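Long-range contacts in nucleoporin NUP82 (Chaetomium thermophilum, PDB 5CWW), which probably serves as a structural component of the nuclear pore complex, this portion being its N-terminal beta-propeller domain: residues 161-165 with 209-213; 187-191 with 201-205. All coordinates share one frame; numbering follows the deposited sequence.

Interaction 1: 161-165 with 209-213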
loop_
_atom_site.group_PDB
_atom_site.type_symbol
_atom_site.label_atom_id
_atom_site.label_comp_id
_atom_site.label_asym_id
_atom_site.label_seq_id
_atom_site.Cartn_x
_atom_site.Cartn_y
_atom_site.Cartn_z
ATOM N N TRP B 161 16.668 7.231 -14.430
ATOM C CA TRP B 161 17.286 7.475 -13.132
ATOM C C TRP B 161 17.066 6.287 -12.209
ATOM O O TRP B 161 15.941 5.812 -12.059
ATOM C CB TRP B 161 16.715 8.735 -12.481
ATOM C CG TRP B 161 17.087 10.013 -13.154
ATOM C CD1 TRP B 161 16.519 10.551 -14.272
ATOM C CD2 TRP B 161 18.107 10.930 -12.742
ATOM N NE1 TRP B 161 17.126 11.745 -14.584
ATOM C CE2 TRP B 161 18.104 11.999 -13.659
ATOM C CE3 TRP B 161 19.023 10.948 -11.687
ATOM C CZ2 TRP B 161 18.983 13.073 -13.554
ATOM C CZ3 TRP B 161 19.893 12.014 -11.584
ATOM C CH2 TRP B 161 19.868 13.063 -12.511
ATOM N N THR B 162 18.141 5.813 -11.590
ATOM C CA THR B 162 18.034 4.769 -10.582
ATOM C C THR B 162 17.487 5.368 -9.292
ATOM O O THR B 162 17.977 6.394 -8.825
ATOM C CB THR B 162 19.393 4.100 -10.302
ATOM O OG1 THR B 162 19.882 3.488 -11.500
ATOM C CG2 THR B 162 19.264 3.037 -9.220
ATOM N N LEU B 163 16.474 4.721 -8.725
ATOM C CA LEU B 163 15.861 5.176 -7.483
ATOM C C LEU B 163 16.334 4.308 -6.322
ATOM O O LEU B 163 16.084 3.102 -6.296
ATOM C CB LEU B 163 14.336 5.140 -7.586
ATOM C CG LEU B 163 13.579 5.869 -6.472
ATOM C CD1 LEU B 163 13.687 7.377 -6.643
ATOM C CD2 LEU B 163 12.120 5.434 -6.428
ATOM N N GLY B 164 17.027 4.928 -5.372
ATOM C CA GLY B 164 17.566 4.219 -4.226
ATOM C C GLY B 164 18.468 3.065 -4.619
ATOM O O GLY B 164 18.107 1.906 -4.422
ATOM N N PRO B 165 19.648 3.375 -5.182
ATOM C CA PRO B 165 20.621 2.360 -5.609
ATOM C C PRO B 165 21.020 1.372 -4.510
ATOM O O PRO B 165 21.318 0.219 -4.817
ATOM C CB PRO B 165 21.834 3.195 -6.037
ATOM C CG PRO B 165 21.283 4.524 -6.382
ATOM C CD PRO B 165 20.115 4.742 -5.472
ATOM N N ARG B 209 20.890 14.924 -8.362
ATOM C CA ARG B 209 20.959 13.465 -8.380
ATOM C C ARG B 209 20.645 12.843 -7.024
ATOM O O ARG B 209 20.153 11.717 -6.948
ATOM C CB ARG B 209 22.351 13.005 -8.821
ATOM C CG ARG B 209 22.809 13.539 -10.169
ATOM C CD ARG B 209 24.123 12.897 -10.588
ATOM N NE ARG B 209 24.490 13.232 -11.961
ATOM C CZ ARG B 209 25.592 12.800 -12.569
ATOM N NH1 ARG B 209 26.445 12.011 -11.928
ATOM N NH2 ARG B 209 25.842 13.156 -13.821
ATOM N N TRP B 210 20.934 13.579 -5.954
ATOM C CA TRP B 210 20.749 13.062 -4.602
ATOM C C TRP B 210 19.280 12.762 -4.288
ATOM O O TRP B 210 18.985 11.946 -3.413
ATOM C CB TRP B 210 21.311 14.049 -3.574
ATOM C CG TRP B 210 21.153 13.581 -2.160
ATOM C CD1 TRP B 210 20.325 14.102 -1.207
ATOM C CD2 TRP B 210 21.838 12.485 -1.539
ATOM N NE1 TRP B 210 20.456 13.401 -0.032
ATOM C CE2 TRP B 210 21.379 12.403 -0.210
ATOM C CE3 TRP B 210 22.799 11.568 -1.979
ATOM C CZ2 TRP B 210 21.844 11.441 0.684
ATOM C CZ3 TRP B 210 23.261 10.613 -1.088
ATOM C CH2 TRP B 210 22.782 10.558 0.226
ATOM N N THR B 211 18.358 13.410 -4.996
ATOM C CA THR B 211 16.931 13.197 -4.737
ATOM C C THR B 211 16.495 11.803 -5.171
ATOM O O THR B 211 15.504 11.273 -4.671
ATOM C CB THR B 211 16.051 14.230 -5.460
ATOM O OG1 THR B 211 16.254 14.136 -6.877
ATOM C CG2 THR B 211 16.376 15.640 -4.986
ATOM N N PHE B 212 17.238 11.214 -6.101
ATOM C CA PHE B 212 16.968 9.855 -6.555
ATOM C C PHE B 212 17.701 8.823 -5.693
ATOM O O PHE B 212 17.297 7.660 -5.632
ATOM C CB PHE B 212 17.374 9.691 -8.024
ATOM C CG PHE B 212 16.542 10.501 -8.981
ATOM C CD1 PHE B 212 16.882 11.808 -9.287
ATOM C CD2 PHE B 212 15.423 9.949 -9.582
ATOM C CE1 PHE B 212 16.117 12.550 -10.170
ATOM C CE2 PHE B 212 14.654 10.687 -10.466
ATOM C CZ PHE B 212 15.000 11.986 -10.758
ATOM N N ASP B 213 18.766 9.254 -5.022
ATOM C CA ASP B 213 19.619 8.340 -4.264
ATOM C C ASP B 213 19.034 8.007 -2.899
ATOM O O ASP B 213 19.174 6.883 -2.417
ATOM C CB ASP B 213 21.018 8.936 -4.076
ATOM C CG ASP B 213 21.800 9.021 -5.372
ATOM O OD1 ASP B 213 21.650 8.123 -6.227
ATOM O OD2 ASP B 213 22.576 9.986 -5.532
HETATM O O HOH W 1 20.460 7.424 -8.746
#

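Interaction 2: 187-191 with 201-205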
loop_
_atom_site.group_PDB
_atom_site.type_symbol
_atom_site.label_atom_id
_atom_site.label_comp_id
_atom_site.label_asym_id
_atom_site.label_seq_id
_atom_site.Cartn_x
_atom_site.Cartn_y
_atom_site.Cartn_z
ATOM N N GLY B 187 3.966 16.993 -9.256
ATOM C CA GLY B 187 3.698 15.572 -9.381
ATOM C C GLY B 187 4.982 14.765 -9.437
ATOM O O GLY B 187 5.045 13.731 -10.104
ATOM N N HIS B 188 6.006 15.240 -8.733
ATOM C CA HIS B 188 7.317 14.590 -8.732
ATOM C C HIS B 188 7.662 13.946 -7.389
ATOM O O HIS B 188 8.796 13.518 -7.176
ATOM C CB HIS B 188 8.399 15.604 -9.116
ATOM C CG HIS B 188 8.347 16.027 -10.552
ATOM N ND1 HIS B 188 9.019 17.131 -11.028
ATOM C CD2 HIS B 188 7.707 15.488 -11.618
ATOM C CE1 HIS B 188 8.795 17.256 -12.323
ATOM N NE2 HIS B 188 8.002 16.271 -12.707
ATOM N N ALA B 189 6.682 13.872 -6.493
ATOM C CA ALA B 189 6.855 13.172 -5.225
ATOM C C ALA B 189 6.321 11.749 -5.342
ATOM O O ALA B 189 5.146 11.541 -5.656
ATOM C CB ALA B 189 6.158 13.913 -4.107
ATOM N N LEU B 190 7.193 10.777 -5.090
ATOM C CA LEU B 190 6.859 9.363 -5.230
ATOM C C LEU B 190 6.933 8.627 -3.897
ATOM O O LEU B 190 7.834 8.866 -3.094
ATOM C CB LEU B 190 7.800 8.694 -6.234
ATOM C CG LEU B 190 7.573 7.201 -6.493
ATOM C CD1 LEU B 190 6.236 6.964 -7.177
ATOM C CD2 LEU B 190 8.709 6.627 -7.323
ATOM N N VAL B 191 5.976 7.732 -3.675
ATOM C CA VAL B 191 5.967 6.873 -2.498
ATOM C C VAL B 191 6.189 5.430 -2.928
ATOM O O VAL B 191 5.445 4.909 -3.758
ATOM C CB VAL B 191 4.643 6.969 -1.711
ATOM C CG1 VAL B 191 4.660 6.028 -0.511
ATOM C CG2 VAL B 191 4.395 8.397 -1.258
ATOM N N VAL B 201 9.208 8.115 1.018
ATOM C CA VAL B 201 8.804 9.253 0.205
ATOM C C VAL B 201 10.020 9.845 -0.513
ATOM O O VAL B 201 10.981 10.276 0.130
ATOM C CB VAL B 201 8.133 10.342 1.063
ATOM C CG1 VAL B 201 7.667 11.505 0.187
ATOM C CG2 VAL B 201 6.959 9.758 1.856
ATOM N N TRP B 202 9.972 9.861 -1.843
ATOM C CA TRP B 202 11.034 10.445 -2.662
ATOM C C TRP B 202 10.517 11.699 -3.347
ATOM O O TRP B 202 9.471 11.662 -3.995
ATOM C CB TRP B 202 11.527 9.452 -3.717
ATOM C CG TRP B 202 11.712 8.052 -3.219
ATOM C CD1 TRP B 202 10.733 7.128 -2.988
ATOM C CD2 TRP B 202 12.954 7.405 -2.914
ATOM N NE1 TRP B 202 11.288 5.950 -2.550
ATOM C CE2 TRP B 202 12.650 6.094 -2.496
ATOM C CE3 TRP B 202 14.292 7.808 -2.951
ATOM C CZ2 TRP B 202 13.636 5.185 -2.116
ATOM C CZ3 TRP B 202 15.269 6.903 -2.572
ATOM C CH2 TRP B 202 14.936 5.608 -2.161
ATOM N N GLU B 203 11.247 12.802 -3.209
ATOM C CA GLU B 203 10.868 14.061 -3.846
ATOM C C GLU B 203 11.873 14.416 -4.933
ATOM O O GLU B 203 12.938 14.971 -4.662
ATOM C CB GLU B 203 10.770 15.170 -2.800
ATOM C CG GLU B 203 9.679 14.904 -1.765
ATOM C CD GLU B 203 9.602 15.969 -0.693
ATOM O OE1 GLU B 203 9.469 17.160 -1.040
ATOM O OE2 GLU B 203 9.681 15.609 0.500
ATOM N N LEU B 204 11.510 14.098 -6.171
ATOM C CA LEU B 204 12.460 14.072 -7.278
ATOM C C LEU B 204 12.711 15.431 -7.920
ATOM O O LEU B 204 11.794 16.229 -8.111
ATOM C CB LEU B 204 11.975 13.092 -8.348
ATOM C CG LEU B 204 11.579 11.707 -7.832
ATOM C CD1 LEU B 204 11.067 10.845 -8.972
ATOM C CD2 LEU B 204 12.752 11.036 -7.130
ATOM N N SER B 205 13.975 15.672 -8.249
ATOM C CA SER B 205 14.378 16.835 -9.026
ATOM C C SER B 205 15.527 16.433 -9.941
ATOM O O SER B 205 16.563 15.955 -9.478
ATOM C CB SER B 205 14.793 17.991 -8.118
ATOM O OG SER B 205 15.284 19.082 -8.881
#

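Interaction 1: 161-165 with 209-213
Phe212 lies with one ring face against the indole of Trp161 in an offset stack, the five-membered ring and the phenyl having centroids 4.1 Å apart and planes inclined by 15°. Followed outward, the Phe212 side chain begins at CB, 3.4 Å from Thr162 O. CG, anti to its carbonyl carbon (chi1 -66°), swings the ring over to the indole and itself faces Trp161 CE3. CD1 then meets Trp161 CE3 at 3.3 Å, while on the other branch CD2 lies 3.4 Å from Trp161 CB, which stands over the phenyl face in a CH-pi contact. Further out, CE1 lies over the indole face, nearest CD2 and CE3, 3.6 Å from each; CE2 is near Trp161 CB and CG, and CZ reaches Trp161 CG at 3.7 Å. The contact ties the outermost strand of one four-stranded propeller blade, 160-162, to the short, weakly bonded helix at about 210-213, which precedes the next blade's last strand. Gly164 N donates to Phe212 O (2.8 Å, 175° at the hydrogen). Were Phe212 cut back to alanine, the indole would probably lose its stacking partner on this face and Trp161 could turn more easily. At the indole edge Arg209 CG approaches Trp161 CZ3, and a water donates both to Thr162 O and to Asp213 OD1.

Interaction 2: 187-191 with 201-205
A beta hairpin, formed by the two central strands of a four-stranded antiparallel propeller blade, brings 187-191 against 201-205; the strand segments run antiparallel, at 160° between their N-to-C directions, with axes 4.6 Å apart. Leu190 and Trp202 form the hydrogen-bonded pair, Leu190 N giving to Trp202 O and Trp202 N to Leu190 O, each at 2.7 Å. Ala189 with Glu203 and Val191 with Val201 are the flanking non-hydrogen-bonded pairs, their side chains on the face opposite to that of Leu190 and Trp202. Val191 CG2 meets Val201 CG2 at 4.3 Å. Beyond the strands, Leu204 N bonds to His188 O at 3.0 Å, and Leu204 CB and CG rest against the same oxygen. Placed beside the backbone N (chi1 -43°), Trp202 CG sets the indole so that CD1 comes within 3.4 Å of Leu190 O, which lies at the ring edge near its plane; NE1 bonds to Thr192 OG1. His188 NE2 is held by Asp127 and Glu203 OE2 by Gln290 N and Thr216. The hydrogen bonds across this pairing are all backbone to backbone and so do not depend on side-chain identity; Val191 and Val201 add an apolar touch, while His188, Trp202 and Glu203 direct their polar ends to partners beyond the two segments.

In the fold
Interaction 2 is nested in the chain loop closed by interaction 1, and their centres lie 11 Å apart. The hairpin strand 198-203 is followed in sequence by helix 210-213, and the two contacts touch directly: Thr211 OG1 lies 3.1 Å from Ser205 N, a probable hydrogen bond, and Phe212 CE1 is 3.5 Å from Ser205 O. A further touch is Gly164 CA on Trp202 CH2, 3.6 Å away. Leu163 also touches Leu190 and Leu204, while Ile139 of strand 137-141 meets Phe212, Leu190 and Leu204. Interaction 2 thus builds a blade's middle, and interaction 1 joins that blade to the preceding one.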